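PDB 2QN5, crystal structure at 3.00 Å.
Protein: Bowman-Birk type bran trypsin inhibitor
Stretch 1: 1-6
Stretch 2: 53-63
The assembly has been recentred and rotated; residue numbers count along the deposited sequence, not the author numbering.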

# COMPACT_ATOMS: atom_id res chain seq x y z
N MET A 1 9.75 -11.55 -6.21
CA MET A 1 9.25 -12.50 -7.24
C MET A 1 10.00 -12.30 -8.55
O MET A 1 11.09 -11.74 -8.56
CB MET A 1 7.75 -12.30 -7.47
CG MET A 1 7.35 -10.89 -7.89
SD MET A 1 5.58 -10.75 -8.27
CE MET A 1 5.57 -11.07 -10.05
N GLU A 2 9.41 -12.78 -9.64
CA GLU A 2 10.03 -12.67 -10.95
C GLU A 2 9.53 -11.51 -11.80
O GLU A 2 8.40 -11.51 -12.31
CB GLU A 2 9.85 -13.97 -11.74
CG GLU A 2 10.99 -14.96 -11.54
CD GLU A 2 12.37 -14.32 -11.76
OE1 GLU A 2 13.39 -15.07 -11.75
OE2 GLU A 2 12.43 -13.07 -11.94
N ARG A 3 10.40 -10.51 -11.94
CA ARG A 3 10.13 -9.31 -12.72
C ARG A 3 9.75 -9.78 -14.13
O ARG A 3 10.59 -10.30 -14.86
CB ARG A 3 11.40 -8.47 -12.75
CG ARG A 3 11.22 -7.00 -13.05
CD ARG A 3 12.57 -6.38 -13.45
NE ARG A 3 13.35 -5.79 -12.36
CZ ARG A 3 13.73 -6.41 -11.25
NH1 ARG A 3 14.45 -5.76 -10.34
NH2 ARG A 3 13.38 -7.67 -11.02
N PRO A 4 8.47 -9.61 -14.53
CA PRO A 4 7.99 -10.02 -15.85
C PRO A 4 8.51 -9.23 -17.04
O PRO A 4 7.84 -9.16 -18.06
CB PRO A 4 6.47 -9.92 -15.72
CG PRO A 4 6.32 -8.75 -14.81
CD PRO A 4 7.37 -9.04 -13.74
N TRP A 5 9.68 -8.62 -16.90
CA TRP A 5 10.27 -7.84 -17.98
C TRP A 5 11.69 -7.42 -17.63
O TRP A 5 12.02 -7.20 -16.47
CB TRP A 5 9.43 -6.60 -18.26
CG TRP A 5 9.31 -5.70 -17.09
CD1 TRP A 5 10.30 -4.94 -16.53
CD2 TRP A 5 8.12 -5.43 -16.34
NE1 TRP A 5 9.79 -4.21 -15.47
CE2 TRP A 5 8.46 -4.50 -15.34
CE3 TRP A 5 6.80 -5.90 -16.42
CZ2 TRP A 5 7.52 -4.01 -14.42
CZ3 TRP A 5 5.87 -5.41 -15.51
CH2 TRP A 5 6.23 -4.48 -14.53
N LYS A 6 12.54 -7.33 -18.65
CA LYS A 6 13.93 -6.95 -18.45
C LYS A 6 14.09 -5.45 -18.23
O LYS A 6 14.79 -5.03 -17.32
CB LYS A 6 14.78 -7.42 -19.63
CG LYS A 6 15.16 -8.90 -19.60
CD LYS A 6 13.96 -9.81 -19.90
CE LYS A 6 14.31 -11.28 -19.71
NZ LYS A 6 14.74 -11.57 -18.32
N ILE A 53 0.87 -4.13 -24.39
CA ILE A 53 1.32 -4.06 -23.01
C ILE A 53 1.23 -5.42 -22.32
O ILE A 53 0.52 -6.32 -22.78
CB ILE A 53 0.49 -3.05 -22.17
CG1 ILE A 53 -0.96 -3.51 -22.11
CG2 ILE A 53 0.59 -1.65 -22.78
CD1 ILE A 53 -1.67 -3.50 -23.44
N CYS A 54 1.96 -5.55 -21.20
CA CYS A 54 1.98 -6.79 -20.43
C CYS A 54 1.33 -6.59 -19.08
O CYS A 54 1.92 -6.00 -18.17
CB CYS A 54 3.42 -7.25 -20.24
SG CYS A 54 3.73 -8.19 -18.72
N GLU A 55 0.11 -7.08 -18.95
CA GLU A 55 -0.63 -6.94 -17.71
C GLU A 55 -0.25 -7.99 -16.68
O GLU A 55 -0.98 -8.94 -16.40
CB GLU A 55 -2.14 -6.96 -17.98
CG GLU A 55 -2.62 -8.13 -18.81
CD GLU A 55 -4.11 -8.09 -19.00
OE1 GLU A 55 -4.62 -7.01 -19.37
OE2 GLU A 55 -4.77 -9.12 -18.79
N ASP A 56 0.93 -7.79 -16.11
CA ASP A 56 1.44 -8.66 -15.08
C ASP A 56 1.99 -7.64 -14.08
O ASP A 56 2.69 -6.69 -14.46
CB ASP A 56 2.56 -9.53 -15.64
CG ASP A 56 2.43 -10.98 -15.24
OD1 ASP A 56 2.45 -11.28 -14.03
OD2 ASP A 56 2.30 -11.84 -16.14
N ILE A 57 1.65 -7.80 -12.80
CA ILE A 57 2.13 -6.85 -11.81
C ILE A 57 3.29 -7.42 -11.04
O ILE A 57 3.19 -8.51 -10.47
CB ILE A 57 1.05 -6.45 -10.79
CG1 ILE A 57 -0.15 -5.85 -11.51
CG2 ILE A 57 1.63 -5.42 -9.83
CD1 ILE A 57 -1.34 -5.58 -10.60
N TYR A 58 4.39 -6.68 -11.03
CA TYR A 58 5.60 -7.05 -10.30
C TYR A 58 5.45 -6.36 -8.96
O TYR A 58 5.00 -5.21 -8.90
CB TYR A 58 6.84 -6.51 -10.99
CG TYR A 58 8.09 -6.63 -10.18
CD1 TYR A 58 8.64 -7.87 -9.89
CD2 TYR A 58 8.73 -5.51 -9.70
CE1 TYR A 58 9.81 -7.98 -9.15
CE2 TYR A 58 9.90 -5.60 -8.95
CZ TYR A 58 10.43 -6.83 -8.69
OH TYR A 58 11.57 -6.91 -7.94
N TRP A 59 5.82 -7.06 -7.90
CA TRP A 59 5.73 -6.53 -6.55
C TRP A 59 7.13 -6.57 -5.99
O TRP A 59 7.62 -7.64 -5.63
CB TRP A 59 4.80 -7.42 -5.74
CG TRP A 59 4.55 -6.99 -4.34
CD1 TRP A 59 5.22 -6.03 -3.63
CD2 TRP A 59 3.58 -7.55 -3.45
NE1 TRP A 59 4.72 -5.96 -2.34
CE2 TRP A 59 3.71 -6.89 -2.21
CE3 TRP A 59 2.61 -8.55 -3.58
CZ2 TRP A 59 2.91 -7.20 -1.11
CZ3 TRP A 59 1.82 -8.85 -2.49
CH2 TRP A 59 1.97 -8.18 -1.27
N GLY A 60 7.80 -5.43 -5.91
CA GLY A 60 9.14 -5.43 -5.38
C GLY A 60 9.72 -4.04 -5.22
O GLY A 60 9.15 -3.05 -5.66
N ALA A 61 10.88 -3.99 -4.56
CA ALA A 61 11.56 -2.73 -4.32
C ALA A 61 11.88 -2.01 -5.61
O ALA A 61 11.46 -0.88 -5.80
CB ALA A 61 12.82 -2.98 -3.57
N ASP A 62 12.61 -2.68 -6.51
CA ASP A 62 13.02 -2.11 -7.78
C ASP A 62 12.12 -2.47 -8.96
O ASP A 62 11.99 -3.64 -9.31
CB ASP A 62 14.45 -2.58 -8.08
CG ASP A 62 15.03 -1.97 -9.36
OD1 ASP A 62 16.26 -2.10 -9.57
OD2 ASP A 62 14.26 -1.37 -10.15
N PRO A 63 11.47 -1.46 -9.58
CA PRO A 63 10.58 -1.70 -10.72
C PRO A 63 11.37 -1.88 -12.02
O PRO A 63 10.80 -1.91 -13.12
CB PRO A 63 9.71 -0.45 -10.73
CG PRO A 63 10.65 0.60 -10.30
CD PRO A 63 11.38 -0.06 -9.14

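The amino-terminal residues, which form no regular helix or strand, lie against the strand that ends at Trp59 and the loop that follows it. The two segments do not pair as a sheet: no backbone hydrogen bond joins them, and the only hydrogen bond between them comes from a side chain. Of the two closest pairings along the backbone, Arg3 CA to Tyr58 CA is the shorter at 5.6 Å, and Met1 CA to Trp59 CA is 7.0 Å. The contact therefore rests mainly on side-chain packing, and Tyr58, the residue most covered by the amino-terminal segment, is its centre.

Met1 is the first residue to make contact. Its CA-to-CB bond points sideways, but the long, flexible thioether chain bends back to the strand. CG lies 3.8 Å from CD1 of Tyr58, SD lies 4.3 Å from CB of Trp59, and CE comes within 3.5 Å of the carbonyl O of Ile57. An unbranched apolar chain suits this place, because it can follow the strand across several residues without needing a polar partner.

Glu2 turns away, leaving its carboxylate exposed, as a charged group at the surface can be; only its backbone comes near, with C 4.2 Å from Tyr58 CD1.

Arg3 uses both parts of its character. Its aliphatic portion lies over the face of the Tyr58 ring, where CG sits 4.1 Å from the ring centroid and just 8° off the normal, a CH-pi contact in which an aliphatic methylene meets the pi cloud. Farther out, the guanidinium nears the loop: NH1 is 3.4 Å from Asp62 O, but the angle is too poor for a hydrogen bond. NH1 is also 4.2 Å from Asp62 OD1, so the opposite charges can attract through space without forming a salt bridge.

Pro4 points toward the strand and offers a compact, rigid apolar surface. Its CD packs 3.8 Å from Tyr58 CB, its CG 3.9 Å from Asp56 CB, and its CB 4.4 Å from Cys54 SG. Having no amide hydrogen, proline leaves no backbone donor unsatisfied in this packing.

The CA-to-CB bond of Trp5 also points toward the strand, after a weak backbone hydrogen bond from its N to Arg3 O (2.8 Å). Its broad indole spans from strand to loop: CH2 is 4.1 Å from Tyr58 CB, while CZ3 approaches Asp56 O at 3.6 Å near the ring plane. At the pyrrole side, NE1 donates a weak hydrogen bond to Pro63 O, 3.4 Å long with an angle of 159°. Tryptophan thus combines a large apolar surface with one directed donor.

Lys6 lies beyond reach, its charged chain exposed, and the contact ends.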